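Local atomic coordinates of fructokinase (Vibrio cholerae serotype O1, PDB entry 5EYN), a protein that catalyses the ATP-dependent phosphorylation of D-fructose, as a metal-binding fructokinase of the PfkB carbohydrate kinase family. Residues A[31-36]-A[103-108]; A[55-60]-A[313-318]; A[274-279]-A[289-294]. One frame throughout, in Å; residues are numbered along the deposited sequence.

How the contacts relate
Following the chain from the N terminus, contact 1 is opened by strand 28-33 and closed when 103-108 returns beside it, tying together the small four-stranded sheet. Before that loop closes, helix 46-56 has already ended in 55-60, which waits some 250 residues for 313-318; contacts 1 and 2 therefore cross along the chain. Contact 3 closes a short loop within that span, pairing helix 264-278 with helix 285-302. Contacts 2 and 3 touch: L318 packs on W294, and Q315 with S58 on Y274, bringing the ends of helices 46-56 and 264-278 and the start of helix 315-322 against the middle of helix 285-302. Contact 1 stands apart, 27 and 31 Å away between centres.

Contact 1 (A[31-36]-A[103-108]); sequences LIPDGQ and VDLDEH. With ADP (adenosine-5'-diphosphate), chain E.
V103 and L31 pair as neighbouring strands of a small four-stranded sheet, consistent with the lid that PfkB kinases carry beside their main domain, at the place where strand 99-103 ends. The V103 side chain comes within about 6 Å of the bound fructose. Strands 28-33 and 99-103 run parallel, and V103 N to L31 O (2.9 Å) is the one hydrogen bond between the two segments; L31 also pairs with V101. P33 follows, its ring CD 3.0 Å from V103 O.

The apolar contacts gather I32, P33, V103 and L105. I32 and V103 lie side by side and point the same way, CG1 of I32 meeting CG2 of V103 at 3.8 Å. L105 comes across I32 at about a right angle, its CD2 touching I32 CG2, and P33 CD meets L105 CG at 4.2 Å. CD1 of L105 is in van der Waals contact with the carbonyl O of P33 (3.6 Å).

Polar bonds shape the loop itself. D104 to E107 form a type I turn, and D104 OD2 accepts from D106 N, an Asx turn with the donor above the carboxylate plane. K306 forms a salt bridge with D34 and a hydrogen bond to P33 O; D34 OD2 bonds H38 of the second subunit, and L31 packs on L31 of the second subunit.

At H108 the loop reaches the ADP. CG of H108 is anti to its backbone N (chi1 170°), and the imidazole meets the alpha-phosphate with its edge: NE2 donates to ADP O1A at 3.0 Å in a nearly straight bond (173° at the hydrogen).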
loop_
_atom_site.group_PDB
_atom_site.type_symbol
_atom_site.label_atom_id
_atom_site.label_comp_id
_atom_site.label_asym_id
_atom_site.label_seq_id
_atom_site.Cartn_x
_atom_site.Cartn_y
_atom_site.Cartn_z
ATOM N N LEU A 31 -1.291 -5.738 6.755
ATOM C CA LEU A 31 -0.962 -6.931 5.988
ATOM C C LEU A 31 -0.003 -7.755 6.833
ATOM O O LEU A 31 1.135 -7.368 7.067
ATOM C CB LEU A 31 -0.330 -6.502 4.660
ATOM C CG LEU A 31 -1.244 -5.713 3.731
ATOM C CD1 LEU A 31 -0.444 -5.115 2.582
ATOM C CD2 LEU A 31 -2.389 -6.559 3.209
ATOM N N ILE A 32 -0.494 -8.889 7.313
ATOM C CA ILE A 32 0.222 -9.666 8.312
ATOM C C ILE A 32 0.613 -11.009 7.710
ATOM O O ILE A 32 -0.255 -11.760 7.261
ATOM C CB ILE A 32 -0.627 -9.866 9.581
ATOM C CG1 ILE A 32 -0.984 -8.482 10.148
ATOM C CG2 ILE A 32 0.122 -10.711 10.604
ATOM C CD1 ILE A 32 -1.692 -8.525 11.498
ATOM N N PRO A 33 1.917 -11.306 7.692
ATOM C CA PRO A 33 2.364 -12.574 7.102
ATOM C C PRO A 33 1.644 -13.776 7.684
ATOM O O PRO A 33 1.455 -13.877 8.896
ATOM C CB PRO A 33 3.843 -12.624 7.475
ATOM C CG PRO A 33 4.237 -11.171 7.578
ATOM C CD PRO A 33 3.051 -10.515 8.199
ATOM N N ASP A 34 1.247 -14.685 6.802
ATOM C CA ASP A 34 0.608 -15.926 7.208
ATOM C C ASP A 34 0.900 -16.943 6.122
ATOM O O ASP A 34 0.091 -17.158 5.217
ATOM C CB ASP A 34 -0.897 -15.714 7.386
ATOM C CG ASP A 34 -1.561 -16.827 8.158
ATOM O OD1 ASP A 34 -1.023 -17.240 9.205
ATOM O OD2 ASP A 34 -2.635 -17.277 7.709
ATOM N N GLY A 35 2.085 -17.533 6.214
ATOM C CA GLY A 35 2.635 -18.349 5.147
ATOM C C GLY A 35 3.661 -17.495 4.435
ATOM O O GLY A 35 3.614 -16.267 4.518
ATOM N N GLN A 36 4.587 -18.135 3.739
ATOM C CA GLN A 36 5.715 -17.421 3.152
ATOM C C GLN A 36 5.323 -16.520 1.983
ATOM O O GLN A 36 6.013 -15.539 1.692
ATOM C CB GLN A 36 6.798 -18.410 2.720
ATOM C CG GLN A 36 6.335 -19.475 1.734
ATOM C CD GLN A 36 7.459 -20.417 1.320
ATOM O OE1 GLN A 36 8.330 -20.758 2.127
ATOM N NE2 GLN A 36 7.448 -20.834 0.056
ATOM N N VAL A 103 3.269 -5.678 8.162
ATOM C CA VAL A 103 3.762 -6.095 9.475
ATOM C C VAL A 103 4.877 -7.142 9.376
ATOM O O VAL A 103 4.773 -8.091 8.599
ATOM C CB VAL A 103 2.608 -6.661 10.324
ATOM C CG1 VAL A 103 3.082 -7.083 11.708
ATOM C CG2 VAL A 103 1.464 -5.654 10.432
ATOM N N ASP A 104 5.930 -6.964 10.173
ATOM C CA ASP A 104 7.000 -7.961 10.341
ATOM C C ASP A 104 6.857 -8.578 11.729
ATOM O O ASP A 104 7.086 -7.913 12.737
ATOM C CB ASP A 104 8.361 -7.267 10.207
ATOM C CG ASP A 104 9.539 -8.225 10.304
ATOM O OD1 ASP A 104 10.686 -7.768 10.087
ATOM O OD2 ASP A 104 9.333 -9.420 10.580
ATOM N N LEU A 105 6.457 -9.845 11.783
ATOM C CA LEU A 105 6.202 -10.518 13.047
ATOM C C LEU A 105 7.471 -10.868 13.839
ATOM O O LEU A 105 7.389 -11.275 14.988
ATOM C CB LEU A 105 5.400 -11.783 12.782
ATOM C CG LEU A 105 4.027 -11.557 12.159
ATOM C CD1 LEU A 105 3.450 -12.882 11.672
ATOM C CD2 LEU A 105 3.105 -10.899 13.176
ATOM N N ASP A 106 8.644 -10.663 13.252
ATOM C CA ASP A 106 9.878 -10.865 14.004
ATOM C C ASP A 106 10.220 -9.652 14.875
ATOM O O ASP A 106 11.125 -9.720 15.707
ATOM C CB ASP A 106 11.038 -11.201 13.065
ATOM C CG ASP A 106 10.949 -12.611 12.514
ATOM O OD1 ASP A 106 10.165 -13.419 13.056
ATOM O OD2 ASP A 106 11.663 -12.916 11.543
ATOM N N GLU A 107 9.486 -8.554 14.689
ATOM C CA GLU A 107 9.698 -7.334 15.468
ATOM C C GLU A 107 8.465 -7.050 16.313
ATOM O O GLU A 107 7.437 -7.716 16.165
ATOM C CB GLU A 107 9.976 -6.137 14.551
ATOM C CG GLU A 107 11.180 -6.293 13.636
ATOM C CD GLU A 107 12.502 -6.223 14.372
ATOM O OE1 GLU A 107 12.549 -5.661 15.488
ATOM O OE2 GLU A 107 13.499 -6.735 13.828
ATOM N N HIS A 108 8.567 -6.058 17.196
ATOM C CA HIS A 108 7.446 -5.659 18.044
ATOM C C HIS A 108 7.142 -4.180 17.881
ATOM O O HIS A 108 8.051 -3.357 17.749
ATOM C CB HIS A 108 7.742 -5.930 19.524
ATOM C CG HIS A 108 6.735 -5.319 20.451
ATOM N ND1 HIS A 108 6.785 -3.997 20.846
ATOM C CD2 HIS A 108 5.639 -5.844 21.045
ATOM C CE1 HIS A 108 5.768 -3.740 21.647
ATOM N NE2 HIS A 108 5.055 -4.843 21.784
HETATM P PB ADP E . 1.184 -3.419 21.628
HETATM O O1B ADP E . -0.152 -3.301 20.944
HETATM O O2B ADP E . 2.012 -2.176 21.394
HETATM O O3B ADP E . 1.903 -4.622 21.068
HETATM P PA ADP E . 2.050 -4.134 24.178
HETATM O O1A ADP E . 2.586 -5.378 23.491
HETATM O O2A ADP E . 3.166 -3.115 24.189
HETATM O O3A ADP E . 0.934 -3.615 23.188
HETATM O "O5'" ADP E . 1.612 -4.397 25.696
HETATM C "C5'" ADP E . 0.519 -3.755 26.253
HETATM C "C4'" ADP E . -0.267 -4.557 27.264
HETATM O "O4'" ADP E . -0.634 -5.802 26.715
HETATM C "C3'" ADP E . 0.417 -4.835 28.554
HETATM O "O3'" ADP E . 0.283 -3.766 29.442
HETATM C "C2'" ADP E . -0.314 -6.027 29.023
HETATM O "O2'" ADP E . -1.551 -5.731 29.550
HETATM C "C1'" ADP E . -0.537 -6.741 27.750
HETATM N N9 ADP E . 0.493 -7.680 27.408
HETATM C C8 ADP E . 1.462 -7.546 26.484
HETATM N N7 ADP E . 2.204 -8.642 26.440
HETATM C C5 ADP E . 1.735 -9.515 27.332
HETATM C C6 ADP E . 2.072 -10.798 27.729
HETATM N N6 ADP E . 3.183 -11.483 27.147
HETATM N N1 ADP E . 1.358 -11.393 28.680
HETATM C C2 ADP E . 0.300 -10.805 29.268
HETATM N N3 ADP E . -0.065 -9.552 28.911
HETATM C C4 ADP E . 0.631 -8.912 27.961
#

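Contact 2 (A[55-60]-A[313-318]); sequences ARLSGR and PNQAAL
Q315 reaches across to L57 with its side-chain amide, NE2 donating to L57 O at 2.9 Å from somewhat outside the carbonyl plane. The same oxygen accepts from S58 OG (2.6 Å), which lies in that plane on a lone pair, so two donors grip it. In Q315 a chi2 of -168° sets CD anti to CA, and the extended chain brings NE2 to L57 O. CD2 of L57 lies against P313 O at 3.5 Å and meets CD2 of L318. A CA-H...O contact runs from N314 CA to R56 O, and a water bridges R56 O to Q315 N, donating to the first and accepting from the second.

Both helix ends are capped. S58, with positive phi, is the C-prime residue of a Schellman motif that closes helix 46-56, its N bonded to A55 O. N314 is the N-cap of helix 315-322: its OD1 takes A317 N at 2.9 Å, with A317 N almost in line with the CG-OD1 bond. The R56 guanidinium passes on to a salt bridge with E83 and to the carbonyls of T310 and L312, while its CB packs on P313 O.

The contact thus sets the C-terminal end of helix 46-56 against the start of the last helix, 315-322. Helix 285-302 flanks it through C298, L301 and W294, and helix 264-278 through Y274, on which L57, S58 and Q315 all pack.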
loop_
_atom_site.group_PDB
_atom_site.type_symbol
_atom_site.label_atom_id
_atom_site.label_comp_id
_atom_site.label_asym_id
_atom_site.label_seq_id
_atom_site.Cartn_x
_atom_site.Cartn_y
_atom_site.Cartn_z
ATOM N N ALA A 55 -16.427 -1.532 21.716
ATOM C CA ALA A 55 -17.682 -2.089 21.233
ATOM C C ALA A 55 -17.836 -3.570 21.599
ATOM O O ALA A 55 -18.912 -4.011 21.997
ATOM C CB ALA A 55 -17.808 -1.882 19.734
ATOM N N ARG A 56 -16.748 -4.323 21.518
ATOM C CA ARG A 56 -16.806 -5.747 21.825
ATOM C C ARG A 56 -17.146 -5.980 23.278
ATOM O O ARG A 56 -17.719 -7.007 23.615
ATOM C CB ARG A 56 -15.485 -6.419 21.504
ATOM C CG ARG A 56 -15.224 -6.505 20.027
ATOM C CD ARG A 56 -14.851 -7.869 19.614
ATOM N NE ARG A 56 -14.625 -7.952 18.178
ATOM C CZ ARG A 56 -13.702 -8.708 17.616
ATOM N NH1 ARG A 56 -12.908 -9.444 18.367
ATOM N NH2 ARG A 56 -13.580 -8.724 16.305
ATOM N N LEU A 57 -16.793 -5.037 24.138
ATOM C CA LEU A 57 -17.098 -5.110 25.561
ATOM C C LEU A 57 -18.476 -4.523 25.863
ATOM O O LEU A 57 -18.830 -4.392 27.020
ATOM C CB LEU A 57 -16.014 -4.384 26.370
ATOM C CG LEU A 57 -14.619 -5.021 26.365
ATOM C CD1 LEU A 57 -13.600 -4.037 26.939
ATOM C CD2 LEU A 57 -14.616 -6.323 27.139
ATOM N N SER A 58 -19.245 -4.218 24.819
ATOM C CA SER A 58 -20.618 -3.704 24.928
ATOM C C SER A 58 -20.656 -2.195 25.223
ATOM O O SER A 58 -21.680 -1.666 25.643
ATOM C CB SER A 58 -21.437 -4.495 25.963
ATOM O OG SER A 58 -21.357 -3.882 27.233
ATOM N N GLY A 59 -19.548 -1.503 24.983
ATOM C CA GLY A 59 -19.507 -0.073 25.176
ATOM C C GLY A 59 -19.991 0.694 23.966
ATOM O O GLY A 59 -20.295 0.133 22.914
ATOM N N ARG A 60 -20.035 2.002 24.132
ATOM C CA ARG A 60 -20.541 2.915 23.130
ATOM C C ARG A 60 -19.375 3.654 22.508
ATOM O O ARG A 60 -18.878 4.615 23.071
ATOM C CB ARG A 60 -21.472 3.912 23.813
ATOM C CG ARG A 60 -22.260 4.788 22.891
ATOM C CD ARG A 60 -22.999 5.797 23.731
ATOM N NE ARG A 60 -24.102 6.438 23.039
ATOM C CZ ARG A 60 -24.877 7.357 23.601
ATOM N NH1 ARG A 60 -25.875 7.902 22.918
ATOM N NH2 ARG A 60 -24.656 7.729 24.855
ATOM N N PRO A 313 -11.537 -9.118 23.209
ATOM C CA PRO A 313 -12.502 -9.990 23.891
ATOM C C PRO A 313 -13.852 -9.347 24.137
ATOM O O PRO A 313 -13.991 -8.120 24.237
ATOM C CB PRO A 313 -11.812 -10.288 25.227
ATOM C CG PRO A 313 -10.977 -9.074 25.491
ATOM C CD PRO A 313 -10.464 -8.682 24.118
ATOM N N ASN A 314 -14.871 -10.182 24.249
ATOM C CA ASN A 314 -16.126 -9.760 24.852
ATOM C C ASN A 314 -16.059 -9.976 26.352
ATOM O O ASN A 314 -15.078 -10.501 26.884
ATOM C CB ASN A 314 -17.337 -10.475 24.217
ATOM C CG ASN A 314 -17.245 -11.991 24.252
ATOM O OD1 ASN A 314 -16.612 -12.594 25.122
ATOM N ND2 ASN A 314 -17.908 -12.618 23.291
ATOM N N GLN A 315 -17.104 -9.577 27.057
ATOM C CA GLN A 315 -17.093 -9.692 28.498
ATOM C C GLN A 315 -17.031 -11.146 28.975
ATOM O O GLN A 315 -16.337 -11.432 29.939
ATOM C CB GLN A 315 -18.292 -8.993 29.102
ATOM C CG GLN A 315 -18.166 -7.482 29.065
ATOM C CD GLN A 315 -19.196 -6.787 29.910
ATOM O OE1 GLN A 315 -19.739 -7.359 30.852
ATOM N NE2 GLN A 315 -19.467 -5.534 29.591
ATOM N N ALA A 316 -17.725 -12.065 28.300
ATOM C CA ALA A 316 -17.694 -13.460 28.725
ATOM C C ALA A 316 -16.274 -13.995 28.686
ATOM O O ALA A 316 -15.832 -14.665 29.614
ATOM C CB ALA A 316 -18.617 -14.325 27.864
ATOM N N ALA A 317 -15.537 -13.680 27.626
ATOM C CA ALA A 317 -14.163 -14.156 27.504
ATOM C C ALA A 317 -13.279 -13.488 28.535
ATOM O O ALA A 317 -12.407 -14.120 29.127
ATOM C CB ALA A 317 -13.622 -13.898 26.093
ATOM N N LEU A 318 -13.454 -12.180 28.713
ATOM C CA LEU A 318 -12.600 -11.446 29.634
ATOM C C LEU A 318 -12.806 -11.895 31.074
ATOM O O LEU A 318 -11.850 -12.155 31.795
ATOM C CB LEU A 318 -12.832 -9.947 29.512
ATOM C CG LEU A 318 -11.973 -9.080 30.439
ATOM C CD1 LEU A 318 -10.504 -9.213 30.121
ATOM C CD2 LEU A 318 -12.400 -7.644 30.326
HETATM O O HOH W 1 -19.120 -7.977 25.831
#

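Contact 3 (A[274-279]-A[289-294]); sequences YRLSVA and LDAVKW
R275 and W294 form a cation-pi stack at the heart of a packed helix pair, where the C-terminal end of helix 264-278 lies beside helix 285-302. The two run roughly antiparallel, at 146° with axes 9.0 Å apart at closest approach, and are joined by a short connection.

The R275 chain bends twice, at chi2 (-65°), which places CD over the indole, and again at chi3. CD sits over the six-membered ring, 3.4 Å from its centroid, as a CH-pi contact. The guanidinium lies flat on the same face, its plane only 4° from that of the indole, but it is displaced from the ring centre, with NE 3.4 Å from W294 CE2 and CZ nearest CZ2.

D290 holds the guanidinium by its edge. Both NE and NH2 of R275 donate to the single oxygen OD2 (2.9 and 2.8 Å), which lies in the guanidinium plane. NE meets that oxygen nearly along its C-O axis, whereas NH2 comes from above the carboxylate plane. Stack and salt bridge together fix the rotation of the charged group, and the carboxylate would be expected to offset its charge.

At the base of the arginine side chain, A291 CB packs on R275 CB (3.6 Å) and also on CD2 of L276. Y274 meets W294, CE2 to CZ3 at 3.5 Å, with rings slid so far apart that they barely overlap.

Further out, helix 315-322 covers the indole through Q315, L318 and the edge-to-face ring of Y319, L276 packs on W282, and strand 247-251 lies against L289 and V292.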
loop_
_atom_site.group_PDB
_atom_site.type_symbol
_atom_site.label_atom_id
_atom_site.label_comp_id
_atom_site.label_asym_id
_atom_site.label_seq_id
_atom_site.Cartn_x
_atom_site.Cartn_y
_atom_site.Cartn_z
ATOM N N TYR A 274 -13.229 1.629 28.150
ATOM C CA TYR A 274 -14.558 1.070 28.342
ATOM C C TYR A 274 -14.949 1.238 29.815
ATOM O O TYR A 274 -16.021 1.758 30.129
ATOM C CB TYR A 274 -14.639 -0.404 27.940
ATOM C CG TYR A 274 -15.938 -1.006 28.431
ATOM C CD1 TYR A 274 -17.151 -0.618 27.873
ATOM C CD2 TYR A 274 -15.962 -1.880 29.504
ATOM C CE1 TYR A 274 -18.356 -1.115 28.347
ATOM C CE2 TYR A 274 -17.156 -2.378 29.973
ATOM C CZ TYR A 274 -18.346 -1.984 29.391
ATOM O OH TYR A 274 -19.548 -2.472 29.847
ATOM N N ARG A 275 -14.089 0.785 30.726
ATOM C CA ARG A 275 -14.433 0.851 32.142
ATOM C C ARG A 275 -14.520 2.298 32.672
ATOM O O ARG A 275 -15.400 2.618 33.469
ATOM C CB ARG A 275 -13.475 -0.009 32.970
ATOM C CG ARG A 275 -13.655 -1.509 32.738
ATOM C CD ARG A 275 -15.007 -2.018 33.199
ATOM N NE ARG A 275 -15.029 -2.277 34.633
ATOM C CZ ARG A 275 -16.109 -2.640 35.314
ATOM N NH1 ARG A 275 -17.285 -2.751 34.710
ATOM N NH2 ARG A 275 -16.013 -2.874 36.610
ATOM N N LEU A 276 -13.648 3.189 32.213
ATOM C CA LEU A 276 -13.760 4.578 32.639
ATOM C C LEU A 276 -15.051 5.185 32.103
ATOM O O LEU A 276 -15.709 5.961 32.799
ATOM C CB LEU A 276 -12.551 5.413 32.196
ATOM C CG LEU A 276 -11.180 4.966 32.722
ATOM C CD1 LEU A 276 -10.131 5.977 32.302
ATOM C CD2 LEU A 276 -11.165 4.761 34.235
ATOM N N SER A 277 -15.444 4.791 30.894
ATOM C CA SER A 277 -16.613 5.389 30.245
ATOM C C SER A 277 -17.931 5.027 30.942
ATOM O O SER A 277 -18.888 5.792 30.894
ATOM C CB SER A 277 -16.676 5.000 28.759
ATOM O OG SER A 277 -17.154 3.677 28.558
ATOM N N VAL A 278 -17.980 3.874 31.597
ATOM C CA VAL A 278 -19.218 3.440 32.249
ATOM C C VAL A 278 -19.225 3.765 33.743
ATOM O O VAL A 278 -20.212 3.499 34.437
ATOM C CB VAL A 278 -19.475 1.923 32.065
ATOM C CG1 VAL A 278 -19.593 1.563 30.593
ATOM C CG2 VAL A 278 -18.391 1.096 32.734
ATOM N N ALA A 279 -18.138 4.355 34.233
ATOM C CA ALA A 279 -18.017 4.687 35.648
ATOM C C ALA A 279 -18.785 5.947 36.004
ATOM O O ALA A 279 -18.811 6.916 35.246
ATOM C CB ALA A 279 -16.562 4.869 36.025
ATOM N N LEU A 289 -8.155 1.439 39.132
ATOM C CA LEU A 289 -7.377 0.210 39.260
ATOM C C LEU A 289 -8.113 -0.980 38.651
ATOM O O LEU A 289 -7.498 -1.851 38.038
ATOM C CB LEU A 289 -7.038 -0.058 40.722
ATOM C CG LEU A 289 -6.077 0.947 41.358
ATOM C CD1 LEU A 289 -5.992 0.669 42.843
ATOM C CD2 LEU A 289 -4.695 0.884 40.732
ATOM N N ASP A 290 -9.430 -1.020 38.826
ATOM C CA ASP A 290 -10.249 -2.041 38.174
ATOM C C ASP A 290 -10.203 -1.902 36.645
ATOM O O ASP A 290 -10.139 -2.901 35.921
ATOM C CB ASP A 290 -11.696 -1.938 38.675
ATOM C CG ASP A 290 -12.640 -2.839 37.914
ATOM O OD1 ASP A 290 -12.744 -4.019 38.286
ATOM O OD2 ASP A 290 -13.276 -2.382 36.946
ATOM N N ALA A 291 -10.232 -0.671 36.146
ATOM C CA ALA A 291 -10.170 -0.452 34.700
ATOM C C ALA A 291 -8.856 -0.957 34.127
ATOM O O ALA A 291 -8.835 -1.517 33.032
ATOM C CB ALA A 291 -10.363 1.018 34.359
ATOM N N VAL A 292 -7.775 -0.800 34.886
ATOM C CA VAL A 292 -6.462 -1.288 34.465
ATOM C C VAL A 292 -6.401 -2.818 34.530
ATOM O O VAL A 292 -5.754 -3.449 33.700
ATOM C CB VAL A 292 -5.328 -0.645 35.286
ATOM C CG1 VAL A 292 -3.970 -1.237 34.950
ATOM C CG2 VAL A 292 -5.293 0.848 35.022
ATOM N N LYS A 293 -7.092 -3.421 35.484
ATOM C CA LYS A 293 -7.173 -4.871 35.513
ATOM C C LYS A 293 -7.848 -5.385 34.240
ATOM O O LYS A 293 -7.385 -6.343 33.622
ATOM C CB LYS A 293 -7.949 -5.314 36.758
ATOM C CG LYS A 293 -8.211 -6.800 36.868
ATOM C CD LYS A 293 -8.942 -7.146 38.183
ATOM C CE LYS A 293 -9.118 -8.656 38.353
ATOM N NZ LYS A 293 -9.768 -8.989 39.647
ATOM N N TRP A 294 -8.944 -4.750 33.846
ATOM C CA TRP A 294 -9.589 -5.080 32.581
ATOM C C TRP A 294 -8.636 -4.851 31.416
ATOM O O TRP A 294 -8.544 -5.676 30.506
ATOM C CB TRP A 294 -10.845 -4.232 32.373
ATOM C CG TRP A 294 -12.072 -4.733 33.095
ATOM C CD1 TRP A 294 -12.180 -5.065 34.423
ATOM C CD2 TRP A 294 -13.362 -4.960 32.522
ATOM N NE1 TRP A 294 -13.460 -5.483 34.703
ATOM C CE2 TRP A 294 -14.204 -5.430 33.553
ATOM C CE3 TRP A 294 -13.892 -4.804 31.240
ATOM C CZ2 TRP A 294 -15.539 -5.747 33.334
ATOM C CZ3 TRP A 294 -15.211 -5.128 31.020
ATOM C CH2 TRP A 294 -16.023 -5.588 32.063
#